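Local coordinates for phosphate ABC transporter, phosphate-binding protein (Clostridium perfringens, PDB 4Q8R), which binds inorganic phosphate with high affinity and probably delivers it, outside the membrane, to an ABC-type phosphate transporter, at residues T12-G15 / P16-A20; E23-K26 / T27-D31; I45-M49 / E50-E54; A210-E214 / E215-E219; I225-L229 / S230-Q234. One frame throughout, in Å; residues are numbered along the deposited sequence. Where two conformers were deposited one is given.

Contact 1: residues T12-G15 / P16-A20. With PO4 (phosphate ion), chain B.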
# COMPACT_ATOMS: atom_id res chain seq x y z
N THR A 12 -3.22 -1.14 -5.65
CA THR A 12 -2.46 -0.10 -6.26
C THR A 12 -1.05 -0.01 -5.65
O THR A 12 -0.12 0.43 -6.34
CB THR A 12 -3.16 1.28 -6.22
OG1 THR A 12 -3.25 1.77 -4.89
CG2 THR A 12 -4.53 1.19 -6.86
N SER A 13 -0.89 -0.39 -4.39
CA SER A 13 0.41 -0.32 -3.72
C SER A 13 1.36 -1.32 -4.39
O SER A 13 2.55 -1.02 -4.56
CB SER A 13 0.30 -0.69 -2.25
OG SER A 13 -0.61 0.15 -1.55
N VAL A 14 0.81 -2.47 -4.79
CA VAL A 14 1.61 -3.54 -5.42
C VAL A 14 1.87 -3.28 -6.87
O VAL A 14 2.80 -3.88 -7.43
CB VAL A 14 0.93 -4.95 -5.21
CG1 VAL A 14 1.80 -6.12 -5.71
CG2 VAL A 14 0.69 -5.21 -3.75
N GLY A 15 1.12 -2.40 -7.52
CA GLY A 15 1.22 -2.19 -8.96
C GLY A 15 2.65 -1.90 -9.48
O GLY A 15 3.07 -2.56 -10.44
N PRO A 16 3.40 -0.95 -8.85
CA PRO A 16 4.71 -0.62 -9.41
C PRO A 16 5.62 -1.86 -9.40
O PRO A 16 6.24 -2.18 -10.43
CB PRO A 16 5.23 0.46 -8.47
CG PRO A 16 3.93 1.23 -8.15
CD PRO A 16 2.94 0.11 -7.92
N VAL A 17 5.65 -2.59 -8.30
CA VAL A 17 6.53 -3.79 -8.25
C VAL A 17 6.07 -4.91 -9.14
O VAL A 17 6.89 -5.59 -9.78
CB VAL A 17 6.82 -4.26 -6.81
CG1 VAL A 17 5.64 -4.92 -6.10
CG2 VAL A 17 8.03 -5.20 -6.78
N MET A 18 4.77 -5.15 -9.21
CA MET A 18 4.29 -6.14 -10.10
C MET A 18 4.60 -5.86 -11.56
O MET A 18 4.98 -6.80 -12.35
CB MET A 18 2.74 -6.29 -9.94
CG MET A 18 2.21 -7.62 -10.52
SD MET A 18 2.86 -9.11 -9.68
CE MET A 18 2.29 -8.96 -8.05
N GLU A 19 4.52 -4.58 -11.98
CA GLU A 19 4.88 -4.21 -13.36
C GLU A 19 6.41 -4.48 -13.59
O GLU A 19 6.82 -5.02 -14.63
CB GLU A 19 4.63 -2.73 -13.66
CG GLU A 19 3.15 -2.29 -13.60
CD GLU A 19 2.97 -0.77 -13.82
OE1 GLU A 19 3.98 -0.03 -14.07
OE2 GLU A 19 1.82 -0.35 -13.75
N ALA A 20 7.22 -4.13 -12.61
CA ALA A 20 8.68 -4.36 -12.73
C ALA A 20 8.98 -5.84 -12.81
O ALA A 20 9.86 -6.30 -13.60
CB ALA A 20 9.39 -3.72 -11.54
P PO4 B . -4.29 -0.64 -2.16
O1 PO4 B . -5.23 -1.82 -1.91
O2 PO4 B . -4.57 0.00 -3.51
O3 PO4 B . -4.33 0.33 -0.99
O4 PO4 B . -2.83 -1.20 -2.16
O HOH W 1 5.10 -1.55 -5.54

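Contact 2: residues E23-K26 / T27-D31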
# COMPACT_ATOMS: atom_id res chain seq x y z
N GLU A 23 8.07 -7.18 -16.28
CA GLU A 23 8.94 -6.85 -17.41
C GLU A 23 10.18 -7.71 -17.32
O GLU A 23 10.76 -8.12 -18.35
CB GLU A 23 9.31 -5.36 -17.43
CG GLU A 23 8.12 -4.41 -17.65
CD GLU A 23 7.08 -4.81 -18.73
OE1 GLU A 23 5.84 -4.51 -18.65
OE2 GLU A 23 7.47 -5.42 -19.71
N ALA A 24 10.65 -7.95 -16.12
CA ALA A 24 11.88 -8.75 -15.96
C ALA A 24 11.59 -10.21 -16.34
O ALA A 24 12.42 -10.89 -16.96
CB ALA A 24 12.44 -8.63 -14.58
N PHE A 25 10.43 -10.72 -15.90
CA PHE A 25 10.01 -12.06 -16.23
C PHE A 25 9.87 -12.30 -17.75
O PHE A 25 10.08 -13.47 -18.23
CB PHE A 25 8.67 -12.33 -15.51
CG PHE A 25 8.18 -13.73 -15.63
CD1 PHE A 25 8.88 -14.80 -15.03
CD2 PHE A 25 6.96 -14.00 -16.28
CE1 PHE A 25 8.38 -16.11 -15.12
CE2 PHE A 25 6.46 -15.29 -16.36
CZ PHE A 25 7.17 -16.35 -15.78
N LYS A 26 9.53 -11.25 -18.50
CA LYS A 26 9.38 -11.33 -19.95
C LYS A 26 10.68 -11.80 -20.58
O LYS A 26 10.66 -12.49 -21.61
CB LYS A 26 8.93 -10.00 -20.58
CG LYS A 26 8.46 -10.11 -22.02
CD LYS A 26 7.13 -10.85 -22.16
CE LYS A 26 6.66 -10.95 -23.59
NZ LYS A 26 5.32 -11.62 -23.68
N THR A 27 11.80 -11.45 -19.99
CA THR A 27 13.06 -11.92 -20.53
C THR A 27 13.31 -13.43 -20.21
O THR A 27 14.04 -14.10 -20.98
CB THR A 27 14.26 -11.07 -20.09
OG1 THR A 27 14.45 -11.19 -18.68
CG2 THR A 27 14.05 -9.60 -20.48
N LYS A 28 12.74 -13.91 -19.11
CA LYS A 28 12.86 -15.32 -18.72
C LYS A 28 11.91 -16.22 -19.50
O LYS A 28 12.35 -17.27 -19.99
CB LYS A 28 12.65 -15.52 -17.21
CG LYS A 28 13.58 -14.70 -16.33
CD LYS A 28 14.86 -15.46 -16.00
CE LYS A 28 15.90 -14.57 -15.32
NZ LYS A 28 16.52 -13.63 -16.30
N LYS A 29 10.66 -15.76 -19.65
CA LYS A 29 9.59 -16.49 -20.31
C LYS A 29 8.90 -15.61 -21.33
O LYS A 29 7.76 -15.14 -21.09
CB LYS A 29 8.55 -17.07 -19.33
CG LYS A 29 9.08 -18.00 -18.24
CD LYS A 29 9.26 -19.45 -18.68
CE LYS A 29 9.61 -20.33 -17.47
NZ LYS A 29 10.45 -21.50 -17.85
N PRO A 30 9.52 -15.43 -22.50
CA PRO A 30 8.98 -14.52 -23.50
C PRO A 30 7.59 -14.93 -23.97
O PRO A 30 6.87 -14.08 -24.46
CB PRO A 30 9.99 -14.63 -24.67
CG PRO A 30 11.24 -15.14 -24.05
CD PRO A 30 10.77 -16.06 -22.97
N ASP A 31 7.23 -16.21 -23.88
CA ASP A 31 5.92 -16.62 -24.36
C ASP A 31 4.85 -16.46 -23.33
O ASP A 31 3.72 -16.79 -23.62
CB ASP A 31 5.92 -18.04 -24.89
CG ASP A 31 6.83 -18.21 -26.16
OD1 ASP A 31 7.16 -17.22 -26.86
OD2 ASP A 31 7.20 -19.33 -26.50

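Contact 3: residues I45-M49 / E50-E54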
# COMPACT_ATOMS: atom_id res chain seq x y z
N ILE A 45 -8.88 -9.15 -4.69
CA ILE A 45 -9.17 -10.34 -3.89
C ILE A 45 -10.47 -10.94 -4.35
O ILE A 45 -10.57 -12.19 -4.55
CB ILE A 45 -9.20 -10.07 -2.39
CG1 ILE A 45 -7.80 -9.71 -1.86
CG2 ILE A 45 -9.73 -11.25 -1.63
CD1 ILE A 45 -7.81 -9.03 -0.52
N LYS A 46 -11.49 -10.10 -4.50
CA LYS A 46 -12.77 -10.60 -5.00
C LYS A 46 -12.69 -11.17 -6.42
O LYS A 46 -13.34 -12.22 -6.73
CB LYS A 46 -13.75 -9.43 -5.00
CG LYS A 46 -15.12 -9.83 -5.49
CD LYS A 46 -15.71 -10.84 -4.55
CE LYS A 46 -16.39 -10.26 -3.31
NZ LYS A 46 -17.55 -11.14 -3.27
N ASN A 47 -11.88 -10.54 -7.28
CA ASN A 47 -11.67 -11.10 -8.61
C ASN A 47 -10.99 -12.49 -8.56
O ASN A 47 -11.35 -13.42 -9.33
CB ASN A 47 -10.84 -10.18 -9.48
CG ASN A 47 -11.63 -9.03 -10.05
OD1 ASN A 47 -12.88 -9.07 -10.08
ND2 ASN A 47 -10.92 -8.01 -10.55
N ALA A 48 -10.06 -12.67 -7.64
CA ALA A 48 -9.47 -14.00 -7.44
C ALA A 48 -10.48 -15.01 -6.87
O ALA A 48 -10.50 -16.15 -7.33
CB ALA A 48 -8.22 -13.91 -6.56
N MET A 49 -11.33 -14.61 -5.92
CA MET A 49 -12.35 -15.48 -5.36
C MET A 49 -13.32 -15.91 -6.46
O MET A 49 -13.83 -17.02 -6.47
CB MET A 49 -13.17 -14.75 -4.29
CG MET A 49 -12.41 -14.45 -3.00
SD MET A 49 -13.27 -13.22 -2.00
CE MET A 49 -14.70 -14.20 -1.49
N GLU A 50 -13.61 -15.03 -7.41
CA GLU A 50 -14.63 -15.29 -8.42
C GLU A 50 -14.08 -15.87 -9.68
O GLU A 50 -14.85 -16.25 -10.55
CB GLU A 50 -15.45 -13.99 -8.72
CG GLU A 50 -16.21 -13.50 -7.50
CD GLU A 50 -17.19 -12.33 -7.76
OE1 GLU A 50 -16.99 -11.51 -8.69
OE2 GLU A 50 -18.17 -12.23 -7.00
N GLY A 51 -12.76 -16.02 -9.80
CA GLY A 51 -12.21 -16.58 -11.03
C GLY A 51 -12.07 -15.58 -12.16
O GLY A 51 -11.75 -15.95 -13.31
N VAL A 52 -12.23 -14.29 -11.85
CA VAL A 52 -12.08 -13.24 -12.84
C VAL A 52 -10.61 -12.96 -13.09
O VAL A 52 -10.22 -12.68 -14.21
CB VAL A 52 -12.78 -11.96 -12.36
CG1 VAL A 52 -12.41 -10.80 -13.25
CG2 VAL A 52 -14.28 -12.23 -12.35
N SER A 53 -9.83 -13.03 -12.03
CA SER A 53 -8.37 -12.96 -12.17
C SER A 53 -7.73 -14.25 -11.69
O SER A 53 -8.20 -14.87 -10.73
CB SER A 53 -7.79 -11.84 -11.30
OG SER A 53 -8.24 -10.54 -11.69
N GLU A 54 -6.64 -14.63 -12.35
CA GLU A 54 -5.84 -15.78 -11.94
C GLU A 54 -5.12 -15.53 -10.64
O GLU A 54 -4.96 -16.44 -9.80
CB GLU A 54 -4.87 -16.17 -13.07
CG GLU A 54 -4.08 -17.42 -12.76
CD GLU A 54 -3.24 -17.88 -13.92
OE1 GLU A 54 -2.32 -18.67 -13.66
OE2 GLU A 54 -3.47 -17.46 -15.08
O HOH W 2 -15.39 -9.62 -9.14
O HOH W 3 -9.19 -17.08 -9.53

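Contact 4: residues A210-E214 / E215-E219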
# COMPACT_ATOMS: atom_id res chain seq x y z
N ALA A 210 0.22 -12.26 -3.05
CA ALA A 210 -0.36 -12.79 -4.25
C ALA A 210 -1.31 -13.91 -3.76
O ALA A 210 -0.87 -14.78 -2.96
CB ALA A 210 0.75 -13.40 -5.10
N VAL A 211 -2.58 -13.87 -4.19
CA VAL A 211 -3.58 -14.78 -3.77
C VAL A 211 -4.22 -15.43 -4.99
O VAL A 211 -4.34 -14.84 -6.06
CB VAL A 211 -4.66 -14.15 -2.84
CG1 VAL A 211 -4.01 -13.50 -1.64
CG2 VAL A 211 -5.56 -13.16 -3.61
N TYR A 212 -4.59 -16.69 -4.83
CA TYR A 212 -5.05 -17.49 -5.96
C TYR A 212 -5.77 -18.73 -5.41
O TYR A 212 -5.56 -19.15 -4.28
CB TYR A 212 -3.87 -17.91 -6.87
CG TYR A 212 -2.83 -18.72 -6.18
CD1 TYR A 212 -2.95 -20.12 -6.08
CD2 TYR A 212 -1.72 -18.11 -5.60
CE1 TYR A 212 -2.00 -20.87 -5.46
CE2 TYR A 212 -0.71 -18.88 -4.97
CZ TYR A 212 -0.87 -20.26 -4.90
OH TYR A 212 0.04 -21.05 -4.27
N LYS A 213 -6.62 -19.29 -6.24
CA LYS A 213 -7.16 -20.61 -6.04
C LYS A 213 -6.25 -21.65 -6.74
O LYS A 213 -5.85 -21.46 -7.91
CB LYS A 213 -8.55 -20.67 -6.62
CG LYS A 213 -9.54 -19.76 -5.96
CD LYS A 213 -10.85 -20.17 -6.59
CE LYS A 213 -12.02 -19.73 -5.80
NZ LYS A 213 -13.12 -19.78 -6.78
N GLU A 214 -5.93 -22.73 -6.04
CA GLU A 214 -5.05 -23.77 -6.61
C GLU A 214 -5.61 -24.29 -7.94
O GLU A 214 -4.82 -24.62 -8.86
CB GLU A 214 -4.83 -24.91 -5.62
CG GLU A 214 -3.61 -25.80 -5.96
CD GLU A 214 -2.25 -25.10 -5.77
OE1 GLU A 214 -1.97 -24.66 -4.63
OE2 GLU A 214 -1.46 -25.00 -6.76
N GLU A 215 -6.95 -24.36 -8.03
CA GLU A 215 -7.64 -24.85 -9.24
C GLU A 215 -7.46 -23.96 -10.47
O GLU A 215 -7.59 -24.46 -11.61
CB GLU A 215 -9.16 -25.08 -9.05
CG GLU A 215 -9.57 -25.68 -7.71
CD GLU A 215 -9.71 -24.60 -6.66
OE1 GLU A 215 -8.77 -24.46 -5.82
OE2 GLU A 215 -10.70 -23.84 -6.76
N ASN A 216 -7.19 -22.67 -10.24
CA ASN A 216 -7.03 -21.68 -11.30
C ASN A 216 -5.62 -21.31 -11.67
O ASN A 216 -5.38 -20.79 -12.75
CB ASN A 216 -7.82 -20.42 -10.95
CG ASN A 216 -9.32 -20.69 -10.97
OD1 ASN A 216 -9.77 -21.77 -11.42
ND2 ASN A 216 -10.11 -19.75 -10.49
N LEU A 217 -4.68 -21.56 -10.78
CA LEU A 217 -3.31 -21.14 -11.04
C LEU A 217 -2.64 -22.02 -12.10
O LEU A 217 -2.48 -23.20 -11.90
CB LEU A 217 -2.49 -21.14 -9.75
CG LEU A 217 -1.07 -20.56 -9.90
CD1 LEU A 217 -1.12 -19.06 -10.22
CD2 LEU A 217 -0.32 -20.82 -8.63
N THR A 218 -2.27 -21.43 -13.21
CA THR A 218 -1.61 -22.13 -14.31
C THR A 218 -0.13 -22.33 -14.07
O THR A 218 0.45 -21.71 -13.18
CB THR A 218 -1.76 -21.37 -15.64
OG1 THR A 218 -1.09 -20.13 -15.58
CG2 THR A 218 -3.27 -21.18 -15.98
N GLU A 219 0.48 -23.18 -14.90
CA GLU A 219 1.93 -23.37 -14.76
C GLU A 219 2.62 -22.01 -15.01
O GLU A 219 3.56 -21.67 -14.31
CB GLU A 219 2.45 -24.51 -15.64
CG GLU A 219 2.16 -24.30 -17.12
CD GLU A 219 2.87 -25.27 -18.04
OE1 GLU A 219 3.92 -25.84 -17.62
OE2 GLU A 219 2.39 -25.45 -19.18
O HOH W 4 -13.02 -20.02 -10.19
O HOH W 5 -7.22 -23.20 -3.48

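Contact 5: residues I225-L229 / S230-Q234. With ZN (zinc ion), chain D.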
# COMPACT_ATOMS: atom_id res chain seq x y z
N ILE A 225 5.02 -16.39 -10.00
CA ILE A 225 5.13 -16.20 -8.57
C ILE A 225 6.51 -16.70 -8.10
O ILE A 225 7.16 -16.10 -7.25
CB ILE A 225 4.04 -16.97 -7.88
CG1 ILE A 225 2.67 -16.28 -8.17
CG2 ILE A 225 4.32 -17.06 -6.39
CD1 ILE A 225 1.47 -17.00 -7.61
N ASP A 226 6.95 -17.85 -8.62
CA ASP A 226 8.28 -18.39 -8.27
C ASP A 226 9.37 -17.41 -8.67
O ASP A 226 10.38 -17.24 -7.95
CB ASP A 226 8.46 -19.79 -8.89
CG ASP A 226 7.65 -20.90 -8.16
OD1 ASP A 226 7.17 -20.70 -7.01
OD2 ASP A 226 7.46 -21.97 -8.78
N PHE A 227 9.19 -16.73 -9.80
CA PHE A 227 10.17 -15.73 -10.21
C PHE A 227 10.22 -14.56 -9.23
O PHE A 227 11.26 -14.06 -8.89
CB PHE A 227 9.87 -15.20 -11.57
CG PHE A 227 10.74 -14.06 -11.95
CD1 PHE A 227 12.04 -14.30 -12.36
CD2 PHE A 227 10.29 -12.74 -11.86
CE1 PHE A 227 12.85 -13.24 -12.73
CE2 PHE A 227 11.11 -11.68 -12.21
CZ PHE A 227 12.39 -11.92 -12.64
N ILE A 228 9.05 -14.10 -8.79
CA ILE A 228 8.99 -12.98 -7.84
C ILE A 228 9.70 -13.34 -6.53
O ILE A 228 10.35 -12.50 -5.89
CB ILE A 228 7.54 -12.56 -7.56
CG1 ILE A 228 6.89 -12.00 -8.80
CG2 ILE A 228 7.49 -11.54 -6.40
CD1 ILE A 228 5.37 -11.80 -8.59
N LEU A 229 9.62 -14.62 -6.15
CA LEU A 229 10.23 -15.09 -4.91
C LEU A 229 11.71 -15.43 -5.04
O LEU A 229 12.39 -15.67 -4.02
CB LEU A 229 9.53 -16.30 -4.35
CG LEU A 229 8.07 -16.09 -3.95
CD1 LEU A 229 7.43 -17.40 -3.59
CD2 LEU A 229 7.99 -15.07 -2.81
N SER A 230 12.18 -15.46 -6.28
CA SER A 230 13.56 -15.75 -6.59
C SER A 230 14.46 -14.63 -6.17
O SER A 230 13.99 -13.50 -5.76
CB SER A 230 13.74 -16.06 -8.08
OG SER A 230 13.71 -14.90 -8.90
N GLU A 231 15.77 -14.90 -6.25
CA GLU A 231 16.74 -13.93 -5.82
C GLU A 231 16.55 -12.64 -6.68
O GLU A 231 16.53 -11.50 -6.14
CB GLU A 231 18.16 -14.58 -5.80
CG GLU A 231 19.16 -13.86 -4.91
CD GLU A 231 19.58 -12.55 -5.52
OE1 GLU A 231 19.54 -12.53 -6.79
OE2 GLU A 231 19.93 -11.59 -4.74
N GLU A 232 16.43 -12.83 -7.99
CA GLU A 232 16.25 -11.71 -8.87
C GLU A 232 14.90 -11.00 -8.59
O GLU A 232 14.80 -9.73 -8.57
CB GLU A 232 16.28 -12.16 -10.32
CG GLU A 232 16.14 -10.96 -11.26
CD GLU A 232 16.16 -11.26 -12.76
OE1 GLU A 232 16.68 -12.33 -13.18
OE2 GLU A 232 15.68 -10.38 -13.53
N GLY A 233 13.83 -11.77 -8.38
CA GLY A 233 12.53 -11.15 -8.14
C GLY A 233 12.52 -10.35 -6.83
O GLY A 233 11.90 -9.28 -6.72
N GLN A 234 13.23 -10.84 -5.82
CA GLN A 234 13.35 -10.12 -4.56
C GLN A 234 14.26 -8.87 -4.61
O GLN A 234 14.07 -7.93 -3.84
CB GLN A 234 13.71 -11.06 -3.43
CG GLN A 234 12.67 -12.12 -3.16
CD GLN A 234 11.43 -11.54 -2.41
OE1 GLN A 234 11.54 -11.07 -1.25
NE2 GLN A 234 10.29 -11.54 -3.12
ZN ZN D . 20.63 -9.96 -5.70

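Contact 1: residues T12-G15 / P16-A20
Val-14 and Met-18 meet one turn apart where a phosphate-binding loop, between strand 6-10 and helix 15-28, runs into the first turn of that helix, as in periplasmic-type phosphate-binding proteins. The backbone joins them through a nearly straight bond from Met-18 N to Val-14 O (2.9 Å). Met-18 CB sits 3.5 Å from Val-14 O; CG lies anti to the backbone N (chi1 -162°), and two further bends fold the chain back along valine. SD turns to Ile-228 of helix 219-229, and CE ends 3.7 Å from Val-14 CG1, with the two side chains side by side. Val-17 CG1 touches the same valine methyl. Pro-16 suits the first turn, where its N needs no acceptor, while a water joins Ser-13 O to Val-17 N. Before the helix, Thr-12 and Ser-13 each offer a backbone N-H and a hydroxyl to the bound phosphate, which Ser-11, Ser-41, Ser-59, Ser-129, Gly-130 and Thr-131 also hold. Small hydroxyl side chains suit an anion site because each can donate beside its own backbone N-H. Thr-12 N and OG1 both reach O2 (OG1 at 2.6 Å), whereas Ser-13 OG donates to O4 at 2.7 Å.

Contact 2: residues E23-K26 / T27-D31
Thr-27 returns to Ala-24 as helix 15-28 runs out, in the crossover helix of the beta-alpha-beta unit formed with strands 6-10 and 34-38. Thr-27 OG1 donates a hydrogen bond to Ala-24 O at 2.7 Å, in the carbonyl plane, because chi1 of 65° sets the hydroxyl between its own N and carbonyl carbon, facing back along the helix. Thr-27 N reaches the same oxygen from above that plane, so one carbonyl is gripped twice. Phe-25 O takes a nearly straight bond from Lys-29 N (2.8 Å) and a weak one from Lys-28 N. Further out, Lys-26 NZ bonds to Pro-30 O at 3.0 Å, lying above its carbonyl plane, and also to Val-32 O.

Apolar contact is carried by Phe-25 and Lys-29. The CB of Lys-29 sits over one face of the Phe-25 ring, 4.2 Å from the centroid, as a CH-pi contact, and its CG comes within 3.5 Å of Phe-25 CZ. A lysine suits this edge of the core: methylenes cover the aromatic ring while the amine leads away. The ring also meets Phe-224 of helix 219-229.

Pro-30, lacking an N-H, ends the helical bonding with its ring against Lys-26 O. The chemistry implies that carbonyls of the weakly bonded last turn are served partly by side-chain donors; the amine of Lys-26 serves carbonyls just past the helix, where its charge would probably also suit the helix dipole.

Contact 3: residues I45-M49 / E50-E54
The backbone from Asn-47 to Ser-53 curls out of helix 41-50 with Asn-47 O at its centre: Val-52 N bonds to it at 2.8 Å, and Ser-53 N makes a nearly straight N-H...O bond at 3.1 Å, from well above the carbonyl plane. Asn-47 also carries the side-chain contact. Its amide lies against Val-52, whose CG1, anti to the backbone N (chi1 169°), touches Asn-47 OD1 at 3.6 Å, the two side chains crossing at a slant. Ser-53 OG packs on Asn-47 CB at 3.4 Å. Both polar ends are held by a third residue, since Asn-47 ND2 and Ser-53 OG each hydrogen-bond to Ser-9 OG of strand 6-10; both side chains are short enough to reach the one hydroxyl on the neighbouring strand.

The turn is a Schellman motif, a common way to end a helix; Val-52 N to Asn-47 O is its outer bond and Gly-51 N to Ala-48 O its weak inner one. Gly-51 takes the positive phi (81°) that turns the chain out of the helix, a conformation in which a CB would press on the preceding carbonyl oxygen. Glu-50 N remains in the helical pattern, bonded to Lys-46 O at 2.9 Å.

On the outer side the extended Glu-50 chain passes over the methylenes of Lys-46: OE2 comes within 3.7 Å of Lys-46 CD, while the salt bridge to Lys-46 NZ is long at 3.9 Å. Met-49 leads away to Leu-71 and Glu-66, and one water joins Ala-48 O to Ser-53 O.

Contact 4: residues A210-E214 / E215-E219
Tyr-212 and Leu-217 make the close-packed half of this turn, where strand 205-213 gives way to the loop before helix 219-229. Leu-217 CD2 stands over one face of the Tyr-212 ring, 3.7 Å from the centroid and 16° off the ring normal, a CH-pi contact; its CB meets the ring rim at Tyr-212 CD1. The leucine branch gets there with CG anti to its backbone N (chi1 -174°), and the tyrosine, with CG between its backbone N and carbonyl carbon (chi1 60°), sets its ring against that branch. Leucine fits because a branched end can spread on a flat ring, and beyond the pair Ile-225 and Ile-55 continue the apolar surface. In the backbone, Lys-213 O accepts twice: from Leu-217 N at 3.1 Å, nearly in line with the carbonyl, and from Asn-216 N at 2.9 Å, above its plane.

The other half is looser and more watery. The methylenes of Lys-213 lie alongside Asn-216 and slant across Glu-215, whose OE2 is 3.7 Å from Lys-213 CD but 4.7 Å from NZ, too far for an ion pair. The amine instead bonds to Met-49 O, and a water held by Asn-216 ND2 is a weak second partner. Another water bridges Glu-214 N and Glu-215 OE1.

Past the turn Thr-218 is the N-cap starting helix 219-229, its OG1 accepting from Gly-221 N and also bonded to Glu-54 OE1, as befits a strand-to-helix connection.

Contact 5: residues I225-L229 / S230-Q234
Phe-227 and Glu-232 meet across the break between helices 219-229 and 231-239. The carboxylate stands at the ring's edge: Glu-232 OE2 lies in the ring plane, 3.7 Å from Phe-227 CZ, with the two planes 75° apart, so oxygen faces the slightly positive C-H rim. Both chains have CG anti to the backbone N (chi1 173° in phenylalanine), which brings the ring end and the extended glutamate together. Ala-24 of helix 15-28 packs against both.

Ser-230 sits between them as N-cap. Its OG donates to Phe-227 O at 2.6 Å, tilted a little from the carbonyl plane, and accepts from Gly-233 N at 3.2 Å, so one hydroxyl ties the last carbonyls of the first helix to the first turn of the second. Ser-230 N also reaches Phe-227 O, from well above that plane. Gly-233 fits because its CA lies 3.3 Å from the same oxygen, and a CB would collide with it. Gln-234 folds back so that NE2 meets Ile-228 O at 2.9 Å in the plane of its own amide, and also Ile-76 O.

Glu-231 starts away from helix 219-229 and, in one of its two conformers, binds a zinc ion through OE2 at 2.0 Å, together with Asp-235. This implies a tight junction between two helices whose carbonyls meet side-chain donors; the carboxylates of Glu-231 and Glu-232, in the first turn of helix 231-239, would probably be stabilised by its dipole.

Along the chain the contacts come in series from 1 to 5, all in one periplasmic-binding-protein-type fold. Contacts 1 and 2 occupy the two ends of helix 15-28, with centres 16 Å apart, so the phosphate-binding end and the weakly bonded last turn belong to one element. Contact 5, where helices 219-229 and 231-239 join, touches both: Met-18 meets Ile-228, and Ala-24 and Phe-25 meet Phe-227. Contacts 3 and 4 pair separately, about 10 Å between centres, through Glu-54 with Thr-218 and Met-49 with Lys-213. Ile-225 then joins contact 4 to contact 5. These turns and helix ends are joined to strands of one mixed sheet, with the phosphate at contact 1.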